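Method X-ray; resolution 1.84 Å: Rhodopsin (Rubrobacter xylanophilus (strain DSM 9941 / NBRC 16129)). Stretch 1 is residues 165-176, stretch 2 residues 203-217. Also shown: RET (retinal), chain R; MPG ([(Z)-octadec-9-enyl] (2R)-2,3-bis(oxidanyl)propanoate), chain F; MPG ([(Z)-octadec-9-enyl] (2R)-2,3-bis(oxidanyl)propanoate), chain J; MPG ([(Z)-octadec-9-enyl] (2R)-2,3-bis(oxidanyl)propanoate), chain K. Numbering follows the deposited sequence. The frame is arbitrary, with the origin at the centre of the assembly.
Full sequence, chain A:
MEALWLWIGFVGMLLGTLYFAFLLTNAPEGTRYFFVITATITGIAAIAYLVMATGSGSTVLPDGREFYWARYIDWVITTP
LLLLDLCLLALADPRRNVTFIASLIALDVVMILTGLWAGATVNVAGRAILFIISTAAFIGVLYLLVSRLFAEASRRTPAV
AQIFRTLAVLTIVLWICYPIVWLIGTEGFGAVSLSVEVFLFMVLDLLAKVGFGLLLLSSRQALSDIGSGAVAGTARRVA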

ATOM      1  N   ARG A 165       7.966  -2.153 -14.213  1.00 30.19           N
ATOM      2  CA  ARG A 165       8.966  -2.996 -13.570  1.00 34.25           C
ATOM      3  C   ARG A 165       9.565  -2.304 -12.356  1.00 33.87           C
ATOM      4  O   ARG A 165       9.773  -2.936 -11.313  1.00 32.78           O
ATOM      5  CB  ARG A 165      10.043  -3.375 -14.584  1.00 36.87           C
ATOM      6  CG  ARG A 165       9.549  -4.405 -15.589  1.00 44.51           C
ATOM      7  CD  ARG A 165      10.410  -4.445 -16.836  1.00 53.30           C
ATOM      8  NE  ARG A 165       9.802  -5.284 -17.865  1.00 60.39           N
ATOM      9  CZ  ARG A 165      10.103  -5.218 -19.157  1.00 66.47           C
ATOM     10  NH1 ARG A 165      11.003  -4.342 -19.583  1.00 68.92           N
ATOM     11  NH2 ARG A 165       9.498  -6.020 -20.023  1.00 69.84           N
ATOM     12  N   THR A 166       9.823  -1.001 -12.467  1.00 34.58           N
ATOM     13  CA  THR A 166      10.358  -0.254 -11.335  1.00 31.62           C
ATOM     14  C   THR A 166       9.381  -0.248 -10.167  1.00 27.99           C
ATOM     15  O   THR A 166       9.764  -0.527  -9.026  1.00 26.48           O
ATOM     16  CB  THR A 166      10.695   1.172 -11.766  1.00 32.58           C
ATOM     17  OG1 THR A 166      11.755   1.124 -12.723  1.00 34.36           O
ATOM     18  CG2 THR A 166      11.127   1.998 -10.560  1.00 33.07           C
ATOM     19  N   LEU A 167       8.111   0.075 -10.431  1.00 25.59           N
ATOM     20  CA  LEU A 167       7.136   0.138  -9.348  1.00 26.59           C
ATOM     21  C   LEU A 167       6.847  -1.244  -8.778  1.00 25.53           C
ATOM     22  O   LEU A 167       6.603  -1.388  -7.573  1.00 23.97           O
ATOM     23  CB  LEU A 167       5.850   0.787  -9.843  1.00 30.52           C
ATOM     24  CG  LEU A 167       5.967   2.263 -10.235  1.00 32.18           C
ATOM     25  CD1 LEU A 167       4.614   2.766 -10.687  1.00 32.80           C
ATOM     26  CD2 LEU A 167       6.508   3.095  -9.084  1.00 29.33           C
ATOM     27  N   ALA A 168       6.834  -2.266  -9.631  1.00 28.18           N
ATOM     28  CA  ALA A 168       6.503  -3.603  -9.149  1.00 27.06           C
ATOM     29  C   ALA A 168       7.605  -4.153  -8.251  1.00 25.21           C
ATOM     30  O   ALA A 168       7.319  -4.777  -7.226  1.00 25.49           O
ATOM     31  CB  ALA A 168       6.236  -4.543 -10.330  1.00 27.00           C
ATOM     32  N   VAL A 169       8.868  -3.949  -8.629  1.00 25.21           N
ATOM     33  CA  VAL A 169       9.972  -4.371  -7.771  1.00 27.31           C
ATOM     34  C   VAL A 169       9.961  -3.578  -6.478  1.00 27.95           C
ATOM     35  O   VAL A 169      10.131  -4.140  -5.388  1.00 29.23           O
ATOM     36  CB  VAL A 169      11.318  -4.228  -8.510  1.00 32.94           C
ATOM     37  CG1 VAL A 169      12.466  -4.496  -7.573  1.00 34.57           C
ATOM     38  CG2 VAL A 169      11.378  -5.186  -9.669  1.00 36.48           C
ATOM     39  N   LEU A 170       9.749  -2.261  -6.572  1.00 23.20           N
ATOM     40  CA  LEU A 170       9.644  -1.447  -5.366  1.00 25.00           C
ATOM     41  C   LEU A 170       8.546  -1.963  -4.447  1.00 20.85           C
ATOM     42  O   LEU A 170       8.720  -2.053  -3.225  1.00 19.94           O
ATOM     43  CB  LEU A 170       9.363   0.006  -5.750  1.00 24.22           C
ATOM     44  CG  LEU A 170       9.121   0.937  -4.564  1.00 31.07           C
ATOM     45  CD1 LEU A 170      10.395   1.086  -3.738  1.00 35.30           C
ATOM     46  CD2 LEU A 170       8.651   2.305  -5.041  1.00 30.87           C
ATOM     47  N   THR A 171       7.389  -2.262  -5.025  1.00 22.57           N
ATOM     48  CA  THR A 171       6.266  -2.797  -4.265  1.00 21.99           C
ATOM     49  C   THR A 171       6.629  -4.117  -3.595  1.00 22.14           C
ATOM     50  O   THR A 171       6.417  -4.290  -2.391  1.00 21.02           O
ATOM     51  CB  THR A 171       5.064  -2.947  -5.206  1.00 20.82           C
ATOM     52  OG1 THR A 171       4.604  -1.636  -5.603  1.00 22.27           O
ATOM     53  CG2 THR A 171       3.922  -3.717  -4.566  1.00 20.67           C
ATOM     54  N   ILE A 172       7.179  -5.063  -4.354  1.00 21.90           N
ATOM     55  CA  ILE A 172       7.477  -6.372  -3.775  1.00 23.06           C
ATOM     56  C   ILE A 172       8.464  -6.239  -2.619  1.00 23.21           C
ATOM     57  O   ILE A 172       8.267  -6.815  -1.539  1.00 25.15           O
ATOM     58  CB  ILE A 172       7.995  -7.325  -4.863  1.00 27.89           C
ATOM     59  CG1 ILE A 172       6.894  -7.635  -5.884  1.00 26.57           C
ATOM     60  CG2 ILE A 172       8.494  -8.635  -4.257  1.00 27.62           C
ATOM     61  CD1 ILE A 172       7.421  -8.383  -7.084  1.00 25.17           C
ATOM     62  N   VAL A 173       9.523  -5.444  -2.807  1.00 25.71           N
ATOM     63  CA  VAL A 173      10.526  -5.282  -1.754  1.00 24.21           C
ATOM     64  C   VAL A 173       9.905  -4.662  -0.512  1.00 22.15           C
ATOM     65  O   VAL A 173      10.092  -5.153   0.609  1.00 22.74           O
ATOM     66  CB  VAL A 173      11.713  -4.447  -2.265  1.00 25.17           C
ATOM     67  CG1 VAL A 173      12.632  -4.093  -1.119  1.00 29.59           C
ATOM     68  CG2 VAL A 173      12.471  -5.224  -3.347  1.00 27.84           C
ATOM     69  N   LEU A 174       9.177  -3.561  -0.685  1.00 21.45           N
ATOM     70  CA  LEU A 174       8.640  -2.850   0.473  1.00 22.47           C
ATOM     71  C   LEU A 174       7.539  -3.653   1.152  1.00 21.88           C
ATOM     72  O   LEU A 174       7.487  -3.720   2.384  1.00 19.64           O
ATOM     73  CB  LEU A 174       8.119  -1.471   0.053  1.00 20.32           C
ATOM     74  CG  LEU A 174       9.164  -0.432  -0.364  1.00 22.30           C
ATOM     75  CD1 LEU A 174       8.460   0.845  -0.772  1.00 23.17           C
ATOM     76  CD2 LEU A 174      10.146  -0.144   0.763  1.00 22.54           C
ATOM     77  N   TRP A 175       6.653  -4.279   0.370  1.00 20.17           N
ATOM     78  CA  TRP A 175       5.527  -4.961   0.999  1.00 21.19           C
ATOM     79  C   TRP A 175       5.987  -6.154   1.817  1.00 20.07           C
ATOM     80  O   TRP A 175       5.375  -6.474   2.834  1.00 22.77           O
ATOM     81  CB  TRP A 175       4.502  -5.408  -0.042  1.00 18.11           C
ATOM     82  CG  TRP A 175       3.684  -4.285  -0.653  1.00 17.98           C
ATOM     83  CD1 TRP A 175       4.099  -3.002  -0.902  1.00 21.53           C
ATOM     84  CD2 TRP A 175       2.317  -4.356  -1.093  1.00 19.84           C
ATOM     85  NE1 TRP A 175       3.074  -2.274  -1.473  1.00 21.83           N
ATOM     86  CE2 TRP A 175       1.975  -3.085  -1.611  1.00 19.93           C
ATOM     87  CE3 TRP A 175       1.353  -5.372  -1.106  1.00 22.47           C
ATOM     88  CZ2 TRP A 175       0.708  -2.805  -2.126  1.00 18.13           C
ATOM     89  CZ3 TRP A 175       0.099  -5.096  -1.617  1.00 21.61           C
ATOM     90  CH2 TRP A 175      -0.217  -3.824  -2.118  1.00 20.21           C
ATOM     91  N   ILE A 176       7.049  -6.832   1.382  1.00 20.98           N
ATOM     92  CA  ILE A 176       7.601  -7.929   2.167  1.00 19.42           C
ATOM     93  C   ILE A 176       8.068  -7.441   3.537  1.00 20.27           C
ATOM     94  O   ILE A 176       8.018  -8.185   4.524  1.00 21.21           O
ATOM     95  CB  ILE A 176       8.718  -8.607   1.360  1.00 23.18           C
ATOM     96  CG1 ILE A 176       8.097  -9.447   0.238  1.00 22.53           C
ATOM     97  CG2 ILE A 176       9.596  -9.471   2.251  1.00 27.40           C
ATOM     98  CD1 ILE A 176       9.101  -9.953  -0.737  1.00 24.81           C
TER
HETATM   99  C1  RET R 317       0.366  -7.756   7.725  1.00 23.15           C
HETATM  100  C2  RET R 317       0.360  -8.748   8.897  1.00 24.51           C
HETATM  101  C3  RET R 317      -0.047 -10.161   8.536  1.00 25.96           C
HETATM  102  C4  RET R 317       0.820 -10.717   7.424  1.00 25.04           C
HETATM  103  C5  RET R 317       1.107  -9.729   6.315  1.00 26.76           C
HETATM  104  C6  RET R 317       0.823  -8.417   6.409  1.00 23.58           C
HETATM  105  C7  RET R 317       1.137  -7.534   5.294  1.00 24.66           C
HETATM  106  C8  RET R 317       0.839  -6.222   5.091  1.00 24.79           C
HETATM  107  C9  RET R 317       1.175  -5.368   3.975  1.00 21.35           C
HETATM  108  C10 RET R 317       0.938  -4.047   4.081  1.00 19.98           C
HETATM  109  C11 RET R 317       1.186  -3.027   3.104  1.00 20.84           C
HETATM  110  C12 RET R 317       0.861  -1.762   3.350  1.00 21.47           C
HETATM  111  C13 RET R 317       1.029  -0.631   2.467  1.00 20.90           C
HETATM  112  C14 RET R 317       0.528   0.568   2.848  1.00 20.73           C
HETATM  113  C15 RET R 317       0.551   1.802   2.115  1.00 21.73           C
HETATM  114  C16 RET R 317      -1.058  -7.199   7.587  1.00 19.94           C
HETATM  115  C17 RET R 317       1.307  -6.619   8.168  1.00 21.62           C
HETATM  116  C18 RET R 317       1.560 -10.405   5.049  1.00 25.32           C
HETATM  117  C19 RET R 317       1.797  -5.986   2.756  1.00 19.24           C
HETATM  118  C20 RET R 317       1.720  -0.855   1.152  1.00 17.52           C
HETATM  119  C4  MPG F 305       9.852 -11.014 -11.753  1.00 61.37           C
HETATM  120  C5  MPG F 305      10.702 -10.003 -11.020  1.00 62.12           C
HETATM  121  C6  MPG F 305      10.699 -10.164  -9.518  1.00 61.98           C
HETATM  122  C7  MPG F 305      11.508  -9.114  -8.766  1.00 61.85           C
HETATM  123  C8  MPG F 305      11.609  -9.374  -7.294  1.00 61.55           C
HETATM  124  C9  MPG F 305      12.359  -8.325  -6.532  1.00 59.97           C
HETATM  125  C10 MPG F 305      12.687  -8.446  -5.271  1.00 59.22           C
HETATM  126  C11 MPG F 305      12.375  -9.661  -4.453  1.00 59.49           C
HETATM  127  C12 MPG F 305      13.077  -9.707  -3.131  1.00 59.35           C
HETATM  128  C13 MPG F 305      12.548  -8.751  -2.075  1.00 59.31           C
HETATM  129  C14 MPG F 305      13.302  -8.843  -0.769  1.00 58.29           C
HETATM  130  C15 MPG F 305      12.725  -8.051   0.380  1.00 54.33           C
HETATM  131  C16 MPG F 305      13.529  -8.187   1.650  1.00 52.83           C
HETATM  132  C17 MPG F 305      12.946  -7.579   2.897  1.00 52.90           C
HETATM  133  C18 MPG F 305      13.794  -7.812   4.127  1.00 52.59           C
HETATM  134  C14 MPG J 309      13.632   0.514  -6.946  1.00 53.35           C
HETATM  135  C15 MPG J 309      13.766  -0.943  -6.580  1.00 51.78           C
HETATM  136  C16 MPG J 309      13.312  -1.277  -5.180  1.00 50.61           C
HETATM  137  C17 MPG J 309      14.062  -0.570  -4.084  1.00 48.47           C
HETATM  138  C18 MPG J 309      13.654  -0.987  -2.690  1.00 48.17           C
HETATM  139  C15 MPG K 310      11.158   7.429  -4.845  1.00 55.82           C
HETATM  140  C16 MPG K 310      12.173   6.542  -4.168  1.00 54.18           C
HETATM  141  C17 MPG K 310      11.622   5.261  -3.607  1.00 51.73           C
HETATM  142  C18 MPG K 310      12.662   4.428  -2.896  1.00 52.08           C
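Stretch 2 (203-217) VLDLLAKVGFGLLLL

Residues 203-217 form a continuous helix that packs against the helix of residues 165-176 in a nearly antiparallel arrangement, with an angle of 169° between the N-to-C directions and a closest axial approach of 10.0 Å. The CA atoms come nearest at Leu204 and Leu174 (6.4 Å) and at Phe212 and Leu167 (6.3 Å). No direct hydrogen bond joins the helices, and the 540 Å² they bury is mostly aliphatic.

At the start of stretch 2, the end of the Leu204 side chain approaches stretch 1, its CD2 lying 3.8 Å from Leu174 CD2. Between 206 and 211 the helix widens into a pi-type turn, in which Gly211 N donates a hydrogen bond to Leu206 O (2.9 Å) and Phe212 N one to Leu207 O (2.9 Å). Within this turn, Leu207 CB and Ala208 CB lie 3.6 and 3.8 Å from Leu174 CD1, so that this leucine methyl nestles between consecutive residues. Here a water bridges the helices, donating to Ala208 O (2.9 Å from the water O) and Thr171 OG1 (3.2 Å) and accepting from Trp175 NE1 (3.0 Å). The CA-to-CB bond of Lys209 points away from stretch 1, and its NZ is bonded covalently to C15 of retinal (1.4 Å); Trp175 reaches the same chromophore, with C20 of RET over one face of its ring.

Phe212, chi1 t, brings its ring against stretch 1. Leu167 CD2 lies over one face, 4.3 Å from the ring centroid, in a CH-pi contact, while Thr171 OG1 approaches the edge, 3.4 Å from Phe212 CE2. Further along, Leu215 CB packs 3.7 Å from Leu167 CD2, and its CD1 lies 4.1 Å from Leu170 CD2. Leu216 completes the contact, with its CB 3.7 Å from Leu167 CD1; Leu217 lies beyond reach.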

ATOM      1  N   VAL A 203       8.228   4.830   7.607  1.00 22.98           N
ATOM      2  CA  VAL A 203       9.175   4.882   6.498  1.00 23.58           C
ATOM      3  C   VAL A 203       8.654   4.060   5.329  1.00 20.33           C
ATOM      4  O   VAL A 203       8.639   4.520   4.180  1.00 23.05           O
ATOM      5  CB  VAL A 203      10.569   4.398   6.938  1.00 24.74           C
ATOM      6  CG1 VAL A 203      11.511   4.344   5.744  1.00 26.47           C
ATOM      7  CG2 VAL A 203      11.139   5.300   8.025  1.00 24.62           C
ATOM      8  N   LEU A 204       8.201   2.830   5.611  1.00 18.38           N
ATOM      9  CA  LEU A 204       7.623   1.996   4.566  1.00 21.44           C
ATOM     10  C   LEU A 204       6.445   2.690   3.892  1.00 19.81           C
ATOM     11  O   LEU A 204       6.352   2.718   2.658  1.00 22.43           O
ATOM     12  CB  LEU A 204       7.180   0.647   5.159  1.00 18.03           C
ATOM     13  CG  LEU A 204       8.337  -0.238   5.624  1.00 21.39           C
ATOM     14  CD1 LEU A 204       7.798  -1.479   6.373  1.00 18.62           C
ATOM     15  CD2 LEU A 204       9.154  -0.667   4.415  1.00 22.44           C
ATOM     16  N   ASP A 205       5.511   3.222   4.685  1.00 18.33           N
ATOM     17  CA  ASP A 205       4.337   3.869   4.099  1.00 23.44           C
ATOM     18  C   ASP A 205       4.730   5.006   3.163  1.00 24.29           C
ATOM     19  O   ASP A 205       4.178   5.136   2.067  1.00 22.26           O
ATOM     20  CB  ASP A 205       3.424   4.417   5.194  1.00 24.31           C
ATOM     21  CG  ASP A 205       2.627   3.339   5.898  1.00 26.92           C
ATOM     22  OD1 ASP A 205       2.596   2.181   5.415  1.00 25.70           O
ATOM     23  OD2 ASP A 205       2.021   3.670   6.942  1.00 24.67           O
ATOM     24  N   LEU A 206       5.670   5.850   3.580  1.00 25.46           N
ATOM     25  CA  LEU A 206       6.035   6.990   2.745  1.00 25.00           C
ATOM     26  C   LEU A 206       6.689   6.532   1.447  1.00 25.08           C
ATOM     27  O   LEU A 206       6.404   7.078   0.375  1.00 23.86           O
ATOM     28  CB  LEU A 206       6.953   7.930   3.524  1.00 20.45           C
ATOM     29  CG  LEU A 206       6.231   8.738   4.600  1.00 23.50           C
ATOM     30  CD1 LEU A 206       7.229   9.412   5.513  1.00 27.62           C
ATOM     31  CD2 LEU A 206       5.317   9.779   3.960  1.00 24.62           C
ATOM     32  N   LEU A 207       7.548   5.515   1.520  1.00 23.74           N
ATOM     33  CA  LEU A 207       8.169   4.990   0.309  1.00 21.35           C
ATOM     34  C   LEU A 207       7.143   4.294  -0.578  1.00 24.32           C
ATOM     35  O   LEU A 207       7.098   4.518  -1.794  1.00 27.03           O
ATOM     36  CB  LEU A 207       9.296   4.027   0.683  1.00 21.13           C
ATOM     37  CG  LEU A 207      10.479   4.646   1.441  1.00 23.82           C
ATOM     38  CD1 LEU A 207      11.481   3.545   1.799  1.00 26.84           C
ATOM     39  CD2 LEU A 207      11.149   5.759   0.608  1.00 31.19           C
ATOM     40  N   ALA A 208       6.309   3.440   0.017  1.00 22.56           N
ATOM     41  CA  ALA A 208       5.358   2.640  -0.750  1.00 19.04           C
ATOM     42  C   ALA A 208       4.213   3.457  -1.331  1.00 22.26           C
ATOM     43  O   ALA A 208       3.516   2.953  -2.227  1.00 21.31           O
ATOM     44  CB  ALA A 208       4.801   1.513   0.137  1.00 21.49           C
ATOM     45  N   LYS A 209       4.015   4.701  -0.869  1.00 24.40           N
ATOM     46  CA  LYS A 209       2.928   5.553  -1.347  1.00 23.32           C
ATOM     47  C   LYS A 209       3.446   6.830  -1.988  1.00 25.72           C
ATOM     48  O   LYS A 209       3.125   7.098  -3.150  1.00 24.96           O
ATOM     49  CB  LYS A 209       1.955   5.891  -0.204  1.00 22.87           C
ATOM     50  CG  LYS A 209       1.172   4.672   0.334  1.00 21.40           C
ATOM     51  CD  LYS A 209       0.146   5.044   1.404  1.00 24.29           C
ATOM     52  CE  LYS A 209      -0.722   3.837   1.778  1.00 30.10           C
ATOM     53  NZ  LYS A 209      -0.052   2.931   2.750  1.00 28.46           N
ATOM     54  N   VAL A 210       4.225   7.636  -1.265  1.00 25.41           N
ATOM     55  CA  VAL A 210       4.747   8.862  -1.861  1.00 27.34           C
ATOM     56  C   VAL A 210       5.886   8.553  -2.818  1.00 28.27           C
ATOM     57  O   VAL A 210       5.957   9.125  -3.905  1.00 27.54           O
ATOM     58  CB  VAL A 210       5.182   9.850  -0.764  1.00 26.84           C
ATOM     59  CG1 VAL A 210       5.834  11.092  -1.406  1.00 32.40           C
ATOM     60  CG2 VAL A 210       3.986  10.259   0.071  1.00 25.51           C
ATOM     61  N   GLY A 211       6.788   7.645  -2.439  1.00 28.32           N
ATOM     62  CA  GLY A 211       7.845   7.257  -3.361  1.00 27.40           C
ATOM     63  C   GLY A 211       7.290   6.598  -4.609  1.00 29.49           C
ATOM     64  O   GLY A 211       7.624   6.979  -5.733  1.00 31.92           O
ATOM     65  N   PHE A 212       6.437   5.587  -4.416  1.00 22.95           N
ATOM     66  CA  PHE A 212       5.689   4.977  -5.512  1.00 25.72           C
ATOM     67  C   PHE A 212       5.018   6.034  -6.383  1.00 29.31           C
ATOM     68  O   PHE A 212       5.227   6.077  -7.602  1.00 29.66           O
ATOM     69  CB  PHE A 212       4.671   3.998  -4.899  1.00 25.52           C
ATOM     70  CG  PHE A 212       3.833   3.216  -5.886  1.00 23.12           C
ATOM     71  CD1 PHE A 212       2.718   3.790  -6.474  1.00 24.62           C
ATOM     72  CD2 PHE A 212       4.094   1.869  -6.123  1.00 21.55           C
ATOM     73  CE1 PHE A 212       1.918   3.058  -7.342  1.00 26.04           C
ATOM     74  CE2 PHE A 212       3.280   1.121  -6.979  1.00 22.14           C
ATOM     75  CZ  PHE A 212       2.205   1.719  -7.590  1.00 24.75           C
ATOM     76  N   GLY A 213       4.236   6.928  -5.768  1.00 28.05           N
ATOM     77  CA  GLY A 213       3.459   7.872  -6.549  1.00 28.85           C
ATOM     78  C   GLY A 213       4.308   8.885  -7.288  1.00 34.08           C
ATOM     79  O   GLY A 213       3.974   9.279  -8.408  1.00 38.27           O
ATOM     80  N   LEU A 214       5.410   9.322  -6.677  1.00 34.39           N
ATOM     81  CA  LEU A 214       6.335  10.218  -7.369  1.00 36.84           C
ATOM     82  C   LEU A 214       6.895   9.563  -8.623  1.00 36.98           C
ATOM     83  O   LEU A 214       6.946  10.186  -9.690  1.00 40.65           O
ATOM     84  CB  LEU A 214       7.471  10.615  -6.434  1.00 33.84           C
ATOM     85  CG  LEU A 214       7.200  11.785  -5.497  1.00 37.63           C
ATOM     86  CD1 LEU A 214       8.295  11.890  -4.444  1.00 37.68           C
ATOM     87  CD2 LEU A 214       7.107  13.078  -6.313  1.00 40.36           C
ATOM     88  N   LEU A 215       7.328   8.306  -8.507  1.00 33.19           N
ATOM     89  CA  LEU A 215       7.859   7.583  -9.657  1.00 38.65           C
ATOM     90  C   LEU A 215       6.796   7.378 -10.727  1.00 36.90           C
ATOM     91  O   LEU A 215       7.067   7.558 -11.920  1.00 38.12           O
ATOM     92  CB  LEU A 215       8.432   6.242  -9.204  1.00 35.33           C
ATOM     93  CG  LEU A 215       9.673   6.336  -8.321  1.00 36.83           C
ATOM     94  CD1 LEU A 215      10.058   4.966  -7.784  1.00 37.10           C
ATOM     95  CD2 LEU A 215      10.829   6.982  -9.083  1.00 40.01           C
ATOM     96  N   LEU A 216       5.578   7.016 -10.321  1.00 33.64           N
ATOM     97  CA  LEU A 216       4.502   6.794 -11.285  1.00 34.75           C
ATOM     98  C   LEU A 216       4.140   8.085 -12.015  1.00 40.71           C
ATOM     99  O   LEU A 216       4.167   8.153 -13.253  1.00 41.44           O
ATOM    100  CB  LEU A 216       3.272   6.224 -10.569  1.00 32.97           C
ATOM    101  CG  LEU A 216       2.046   6.062 -11.474  1.00 39.54           C
ATOM    102  CD1 LEU A 216       2.362   5.138 -12.633  1.00 39.56           C
ATOM    103  CD2 LEU A 216       0.849   5.549 -10.680  1.00 40.67           C
ATOM    104  N   LEU A 217       3.791   9.122 -11.257  1.00 39.64           N
ATOM    105  CA  LEU A 217       3.228  10.330 -11.850  1.00 41.67           C
ATOM    106  C   LEU A 217       4.273  11.196 -12.539  1.00 43.43           C
ATOM    107  O   LEU A 217       3.901  12.077 -13.320  1.00 44.67           O
ATOM    108  CB  LEU A 217       2.492  11.141 -10.782  1.00 41.60           C
ATOM    109  CG  LEU A 217       1.364  10.358 -10.109  1.00 41.87           C
ATOM    110  CD1 LEU A 217       0.535  11.254  -9.198  1.00 42.22           C
ATOM    111  CD2 LEU A 217       0.483   9.682 -11.150  1.00 43.28           C
TER
HETATM  112  O   HOH W   1       3.769   0.175  -3.046  1.00 23.36           O